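Local coordinates for thiosulfate sulfurtransferase YnjE (Escherichia coli, PDB 2WLR), which catalyses the transfer of sulfur from thiosulfate to cyanide, giving thiocyanate and sulfite, as a monomeric periplasmic enzyme built of rhodanese domains, at residues Leu51-Asn65 with Asp87-Gly99. Sequence-based numbering, arbitrary orientation.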
loop_
_atom_site.group_PDB
_atom_site.type_symbol
_atom_site.label_atom_id
_atom_site.label_comp_id
_atom_site.label_asym_id
_atom_site.label_seq_id
_atom_site.Cartn_x
_atom_site.Cartn_y
_atom_site.Cartn_z
ATOM N N LEU A 51 -11.003 -11.624 -4.929
ATOM C CA LEU A 51 -10.386 -12.909 -4.608
ATOM C C LEU A 51 -9.711 -13.366 -5.873
ATOM O O LEU A 51 -10.323 -14.040 -6.713
ATOM C CB LEU A 51 -11.410 -13.933 -4.116
ATOM C CG LEU A 51 -10.849 -15.263 -3.602
ATOM C CD1 LEU A 51 -9.852 -15.090 -2.458
ATOM C CD2 LEU A 51 -11.976 -16.215 -3.168
ATOM N N SER A 52 -8.479 -12.943 -6.052
ATOM C CA SER A 52 -7.754 -13.233 -7.282
ATOM C C SER A 52 -7.445 -14.712 -7.396
ATOM O O SER A 52 -6.868 -15.292 -6.460
ATOM C CB SER A 52 -6.495 -12.426 -7.344
ATOM O OG SER A 52 -5.853 -12.632 -8.568
ATOM N N ALA A 53 -7.737 -15.315 -8.541
ATOM C CA ALA A 53 -7.405 -16.735 -8.739
ATOM C C ALA A 53 -5.915 -16.969 -8.556
ATOM O O ALA A 53 -5.525 -18.019 -8.112
ATOM C CB ALA A 53 -7.840 -17.241 -10.110
ATOM N N SER A 54 -5.086 -15.983 -8.897
ATOM C CA SER A 54 -3.631 -16.073 -8.732
ATOM C C SER A 54 -3.169 -16.167 -7.286
ATOM O O SER A 54 -2.017 -16.514 -7.046
ATOM C CB SER A 54 -2.950 -14.880 -9.397
ATOM O OG SER A 54 -3.290 -13.666 -8.759
ATOM N N TRP A 55 -4.044 -15.873 -6.325
ATOM C CA TRP A 55 -3.676 -16.030 -4.926
ATOM C C TRP A 55 -3.911 -17.402 -4.364
ATOM O O TRP A 55 -3.382 -17.716 -3.299
ATOM C CB TRP A 55 -4.505 -15.104 -4.034
ATOM C CG TRP A 55 -4.468 -13.650 -4.356
ATOM C CD1 TRP A 55 -3.543 -12.992 -5.083
ATOM C CD2 TRP A 55 -5.396 -12.675 -3.896
ATOM N NE1 TRP A 55 -3.869 -11.648 -5.151
ATOM C CE2 TRP A 55 -4.985 -11.430 -4.391
ATOM C CE3 TRP A 55 -6.530 -12.738 -3.098
ATOM C CZ2 TRP A 55 -5.746 -10.264 -4.170
ATOM C CZ3 TRP A 55 -7.237 -11.601 -2.856
ATOM C CH2 TRP A 55 -6.841 -10.381 -3.395
ATOM N N LEU A 56 -4.735 -18.200 -5.031
ATOM C CA LEU A 56 -5.256 -19.431 -4.429
ATOM C C LEU A 56 -4.194 -20.444 -4.010
ATOM O O LEU A 56 -4.362 -21.068 -2.979
ATOM C CB LEU A 56 -6.274 -20.098 -5.343
ATOM C CG LEU A 56 -7.557 -19.296 -5.548
ATOM C CD1 LEU A 56 -8.369 -19.937 -6.675
ATOM C CD2 LEU A 56 -8.369 -19.161 -4.251
ATOM N N ASP A 57 -3.120 -20.542 -4.791
ATOM C CA ASP A 57 -2.004 -21.462 -4.482
ATOM C C ASP A 57 -1.193 -21.001 -3.279
ATOM O O ASP A 57 -0.287 -21.716 -2.824
ATOM C CB ASP A 57 -1.099 -21.666 -5.717
ATOM C CG ASP A 57 -0.334 -20.419 -6.133
ATOM O OD1 ASP A 57 -0.540 -19.325 -5.576
ATOM O OD2 ASP A 57 0.508 -20.534 -7.066
ATOM N N LYS A 58 -1.504 -19.813 -2.759
ATOM C CA LYS A 58 -0.873 -19.296 -1.551
ATOM C C LYS A 58 -1.871 -19.072 -0.431
ATOM O O LYS A 58 -1.584 -18.351 0.537
ATOM C CB LYS A 58 -0.142 -17.985 -1.835
ATOM C CG LYS A 58 1.061 -18.170 -2.759
ATOM C CD LYS A 58 1.667 -16.840 -3.197
ATOM C CE LYS A 58 0.734 -16.007 -4.086
ATOM N NZ LYS A 58 0.486 -16.612 -5.423
HETATM N N MSE A 59 -3.055 -19.642 -0.564
HETATM C CA MSE A 59 -4.060 -19.570 0.477
HETATM C C MSE A 59 -4.447 -20.961 0.902
HETATM O O MSE A 59 -4.998 -21.729 0.110
HETATM C CB MSE A 59 -5.318 -18.892 -0.041
HETATM C CG MSE A 59 -5.171 -17.410 -0.286
HETATM SE SE MSE A 59 -6.722 -16.519 -1.014
HETATM C CE MSE A 59 -7.846 -16.439 0.455
ATOM N N SER A 60 -4.221 -21.237 2.179
ATOM C CA SER A 60 -4.576 -22.506 2.765
ATOM C C SER A 60 -6.074 -22.554 3.002
ATOM O O SER A 60 -6.773 -21.542 2.838
ATOM C CB SER A 60 -3.864 -22.629 4.093
ATOM O OG SER A 60 -4.376 -21.684 5.024
ATOM N N THR A 61 -6.578 -23.721 3.389
ATOM C CA THR A 61 -7.976 -23.835 3.833
ATOM C C THR A 61 -8.319 -22.839 4.937
ATOM O O THR A 61 -9.334 -22.131 4.859
ATOM C CB THR A 61 -8.235 -25.264 4.324
ATOM O OG1 THR A 61 -8.045 -26.148 3.230
ATOM C CG2 THR A 61 -9.657 -25.450 4.895
ATOM N N GLU A 62 -7.482 -22.757 5.968
ATOM C CA GLU A 62 -7.706 -21.834 7.077
ATOM C C GLU A 62 -7.713 -20.409 6.593
ATOM O O GLU A 62 -8.541 -19.634 7.019
ATOM C CB GLU A 62 -6.675 -21.987 8.219
ATOM C CG GLU A 62 -6.211 -20.667 8.939
ATOM C CD GLU A 62 -7.038 -20.224 10.164
ATOM O OE1 GLU A 62 -7.632 -21.095 10.837
ATOM O OE2 GLU A 62 -7.068 -18.993 10.493
ATOM N N GLN A 63 -6.764 -20.073 5.729
ATOM C CA GLN A 63 -6.708 -18.710 5.220
ATOM C C GLN A 63 -7.932 -18.342 4.377
ATOM O O GLN A 63 -8.464 -17.239 4.512
ATOM C CB GLN A 63 -5.440 -18.493 4.438
ATOM C CG GLN A 63 -4.229 -18.361 5.354
ATOM C CD GLN A 63 -2.898 -18.462 4.633
ATOM O OE1 GLN A 63 -2.775 -19.123 3.610
ATOM N NE2 GLN A 63 -1.873 -17.828 5.209
ATOM N N LEU A 64 -8.414 -19.257 3.545
ATOM C CA LEU A 64 -9.639 -18.997 2.782
ATOM C C LEU A 64 -10.882 -18.940 3.700
ATOM O O LEU A 64 -11.773 -18.108 3.493
ATOM C CB LEU A 64 -9.844 -20.013 1.660
ATOM C CG LEU A 64 -11.088 -19.782 0.774
ATOM C CD1 LEU A 64 -11.136 -18.381 0.145
ATOM C CD2 LEU A 64 -11.173 -20.901 -0.274
ATOM N N ASN A 65 -10.938 -19.811 4.702
ATOM C CA ASN A 65 -12.044 -19.762 5.642
ATOM C C ASN A 65 -12.036 -18.427 6.373
ATOM O O ASN A 65 -13.102 -17.841 6.589
ATOM C CB ASN A 65 -11.943 -20.916 6.650
ATOM C CG ASN A 65 -12.332 -22.250 6.062
ATOM O OD1 ASN A 65 -13.017 -22.334 5.031
ATOM N ND2 ASN A 65 -11.912 -23.331 6.741
ATOM N N ASP A 87 -10.034 -18.217 -14.382
ATOM C CA ASP A 87 -9.960 -17.708 -13.008
ATOM C C ASP A 87 -11.279 -17.909 -12.266
ATOM O O ASP A 87 -11.294 -18.258 -11.080
ATOM C CB ASP A 87 -9.651 -16.186 -13.004
ATOM C CG ASP A 87 -8.203 -15.838 -13.412
ATOM O OD1 ASP A 87 -7.401 -16.779 -13.626
ATOM O OD2 ASP A 87 -7.867 -14.601 -13.495
ATOM N N VAL A 88 -12.387 -17.671 -12.953
ATOM C CA VAL A 88 -13.708 -17.835 -12.344
ATOM C C VAL A 88 -13.901 -19.313 -11.950
ATOM O O VAL A 88 -14.369 -19.604 -10.840
ATOM C CB VAL A 88 -14.825 -17.355 -13.320
ATOM C CG1 VAL A 88 -16.194 -17.865 -12.901
ATOM C CG2 VAL A 88 -14.843 -15.826 -13.332
ATOM N N ASP A 89 -13.514 -20.227 -12.824
ATOM C CA ASP A 89 -13.637 -21.659 -12.519
ATOM C C ASP A 89 -12.777 -22.053 -11.314
ATOM O O ASP A 89 -13.209 -22.827 -10.448
ATOM C CB ASP A 89 -13.222 -22.483 -13.745
ATOM C CG ASP A 89 -13.388 -23.974 -13.528
ATOM O OD1 ASP A 89 -14.540 -24.438 -13.559
ATOM O OD2 ASP A 89 -12.364 -24.646 -13.314
ATOM N N ALA A 90 -11.555 -21.543 -11.260
ATOM C CA ALA A 90 -10.623 -21.861 -10.172
ATOM C C ALA A 90 -11.178 -21.399 -8.831
ATOM O O ALA A 90 -11.166 -22.115 -7.820
ATOM C CB ALA A 90 -9.279 -21.201 -10.422
ATOM N N VAL A 91 -11.648 -20.160 -8.794
ATOM C CA VAL A 91 -12.253 -19.606 -7.585
ATOM C C VAL A 91 -13.537 -20.362 -7.211
ATOM O O VAL A 91 -13.749 -20.676 -6.046
ATOM C CB VAL A 91 -12.496 -18.074 -7.737
ATOM C CG1 VAL A 91 -13.319 -17.536 -6.586
ATOM C CG2 VAL A 91 -11.144 -17.370 -7.862
ATOM N N LYS A 92 -14.382 -20.656 -8.204
ATOM C CA LYS A 92 -15.621 -21.409 -7.954
ATOM C C LYS A 92 -15.288 -22.709 -7.211
ATOM O O LYS A 92 -15.925 -23.049 -6.225
ATOM C CB LYS A 92 -16.341 -21.728 -9.255
ATOM C CG LYS A 92 -17.551 -22.644 -9.091
ATOM C CD LYS A 92 -17.839 -23.464 -10.349
ATOM C CE LYS A 92 -16.814 -24.599 -10.512
ATOM N NZ LYS A 92 -17.090 -25.459 -11.699
ATOM N N THR A 93 -14.254 -23.386 -7.664
ATOM C CA THR A 93 -13.928 -24.713 -7.139
ATOM C C THR A 93 -13.472 -24.610 -5.689
ATOM O O THR A 93 -13.945 -25.371 -4.836
ATOM C CB THR A 93 -12.899 -25.377 -8.041
ATOM O OG1 THR A 93 -13.482 -25.555 -9.339
ATOM C CG2 THR A 93 -12.474 -26.742 -7.504
ATOM N N ARG A 94 -12.605 -23.651 -5.372
ATOM C CA ARG A 94 -12.175 -23.421 -4.003
ATOM C C ARG A 94 -13.334 -22.994 -3.102
ATOM O O ARG A 94 -13.430 -23.431 -1.946
ATOM C CB ARG A 94 -11.010 -22.419 -3.903
ATOM C CG ARG A 94 -9.637 -22.993 -4.288
ATOM C CD ARG A 94 -9.097 -24.033 -3.311
ATOM N NE ARG A 94 -8.851 -23.498 -1.992
ATOM C CZ ARG A 94 -7.765 -22.846 -1.597
ATOM N NH1 ARG A 94 -6.773 -22.579 -2.430
ATOM N NH2 ARG A 94 -7.687 -22.447 -0.336
ATOM N N LEU A 95 -14.223 -22.142 -3.618
ATOM C CA LEU A 95 -15.329 -21.689 -2.774
ATOM C C LEU A 95 -16.320 -22.814 -2.508
ATOM O O LEU A 95 -16.913 -22.873 -1.430
ATOM C CB LEU A 95 -16.023 -20.467 -3.390
ATOM C CG LEU A 95 -15.179 -19.202 -3.392
ATOM C CD1 LEU A 95 -15.979 -18.146 -4.114
ATOM C CD2 LEU A 95 -14.792 -18.703 -2.033
ATOM N N GLN A 96 -16.549 -23.669 -3.494
ATOM C CA GLN A 96 -17.401 -24.858 -3.289
ATOM C C GLN A 96 -16.831 -25.750 -2.191
ATOM O O GLN A 96 -17.552 -26.152 -1.283
ATOM C CB GLN A 96 -17.536 -25.669 -4.581
ATOM C CG GLN A 96 -18.397 -25.008 -5.647
ATOM C CD GLN A 96 -18.365 -25.744 -6.977
ATOM O OE1 GLN A 96 -17.449 -26.520 -7.263
ATOM N NE2 GLN A 96 -19.350 -25.479 -7.810
ATOM N N LYS A 97 -15.537 -26.010 -2.251
ATOM C CA LYS A 97 -14.878 -26.854 -1.248
ATOM C C LYS A 97 -14.865 -26.173 0.123
ATOM O O LYS A 97 -14.821 -26.856 1.154
ATOM C CB LYS A 97 -13.479 -27.235 -1.716
ATOM C CG LYS A 97 -13.488 -28.221 -2.866
ATOM C CD LYS A 97 -12.142 -28.260 -3.574
ATOM C CE LYS A 97 -12.142 -29.113 -4.838
ATOM N NZ LYS A 97 -10.793 -29.096 -5.514
ATOM N N ALA A 98 -14.932 -24.837 0.142
ATOM C CA ALA A 98 -15.043 -24.073 1.391
ATOM C C ALA A 98 -16.453 -24.076 1.986
ATOM O O ALA A 98 -16.645 -23.605 3.082
ATOM C CB ALA A 98 -14.572 -22.616 1.168
ATOM N N GLY A 99 -17.446 -24.551 1.245
ATOM C CA GLY A 99 -18.792 -24.666 1.777
ATOM C C GLY A 99 -19.853 -23.725 1.225
ATOM O O GLY A 99 -21.019 -23.816 1.627
HETATM O O HOH W 1 -6.247 -13.830 -11.082
HETATM O O HOH W 2 -15.456 -21.603 5.017
#
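R94 of helix 85-97 reaches across to the backbone that leads into helix 61-70, and its guanidinium makes the direct hydrogen bonds of the contact. NH1 donates to L56 O at 2.9 Å. NH2 donates to M59 O at 2.8 Å, with an N-H...O angle of 152°; NH1 adds a weak bond to the same oxygen. Both carbonyl oxygens lie near the guanidinium plane, but each nitrogen sits above the plane of the carbonyl it meets. L56 O also accepts from M59 N, which comes from the opposite face. The R94 chain bends at chi2 and chi3, which turns its end back, with L56 CD2 over one face of the guanidinium and L64 CD2 meeting it obliquely. Replacing R94 with an alanine would probably leave L56 O and M59 O without these donors and open a gap beside L56 and L64.

The rest is mostly apolar. L56 CD1 lies 3.7 Å from A90 O and also touches V91. L51 CD2 meets V91 CG1 and L95 CD2, both at 3.9 Å. L64 CD2 packs on A98 CB, and A53 CB rests against D87.

A water bridge adds to this, linking S52 OG and S54 N to D87 OD2.

S60 and Q63 form a capping box at the start of helix 61-70, just after the turn that R94 grips. The short helical segments 61-65 and 87-97 cross at -92°, nearly perpendicular. In this first rhodanese domain, V91 also packs on strand 79-82, L95 on strand 103-105, and L51 on W67 of helix 61-70.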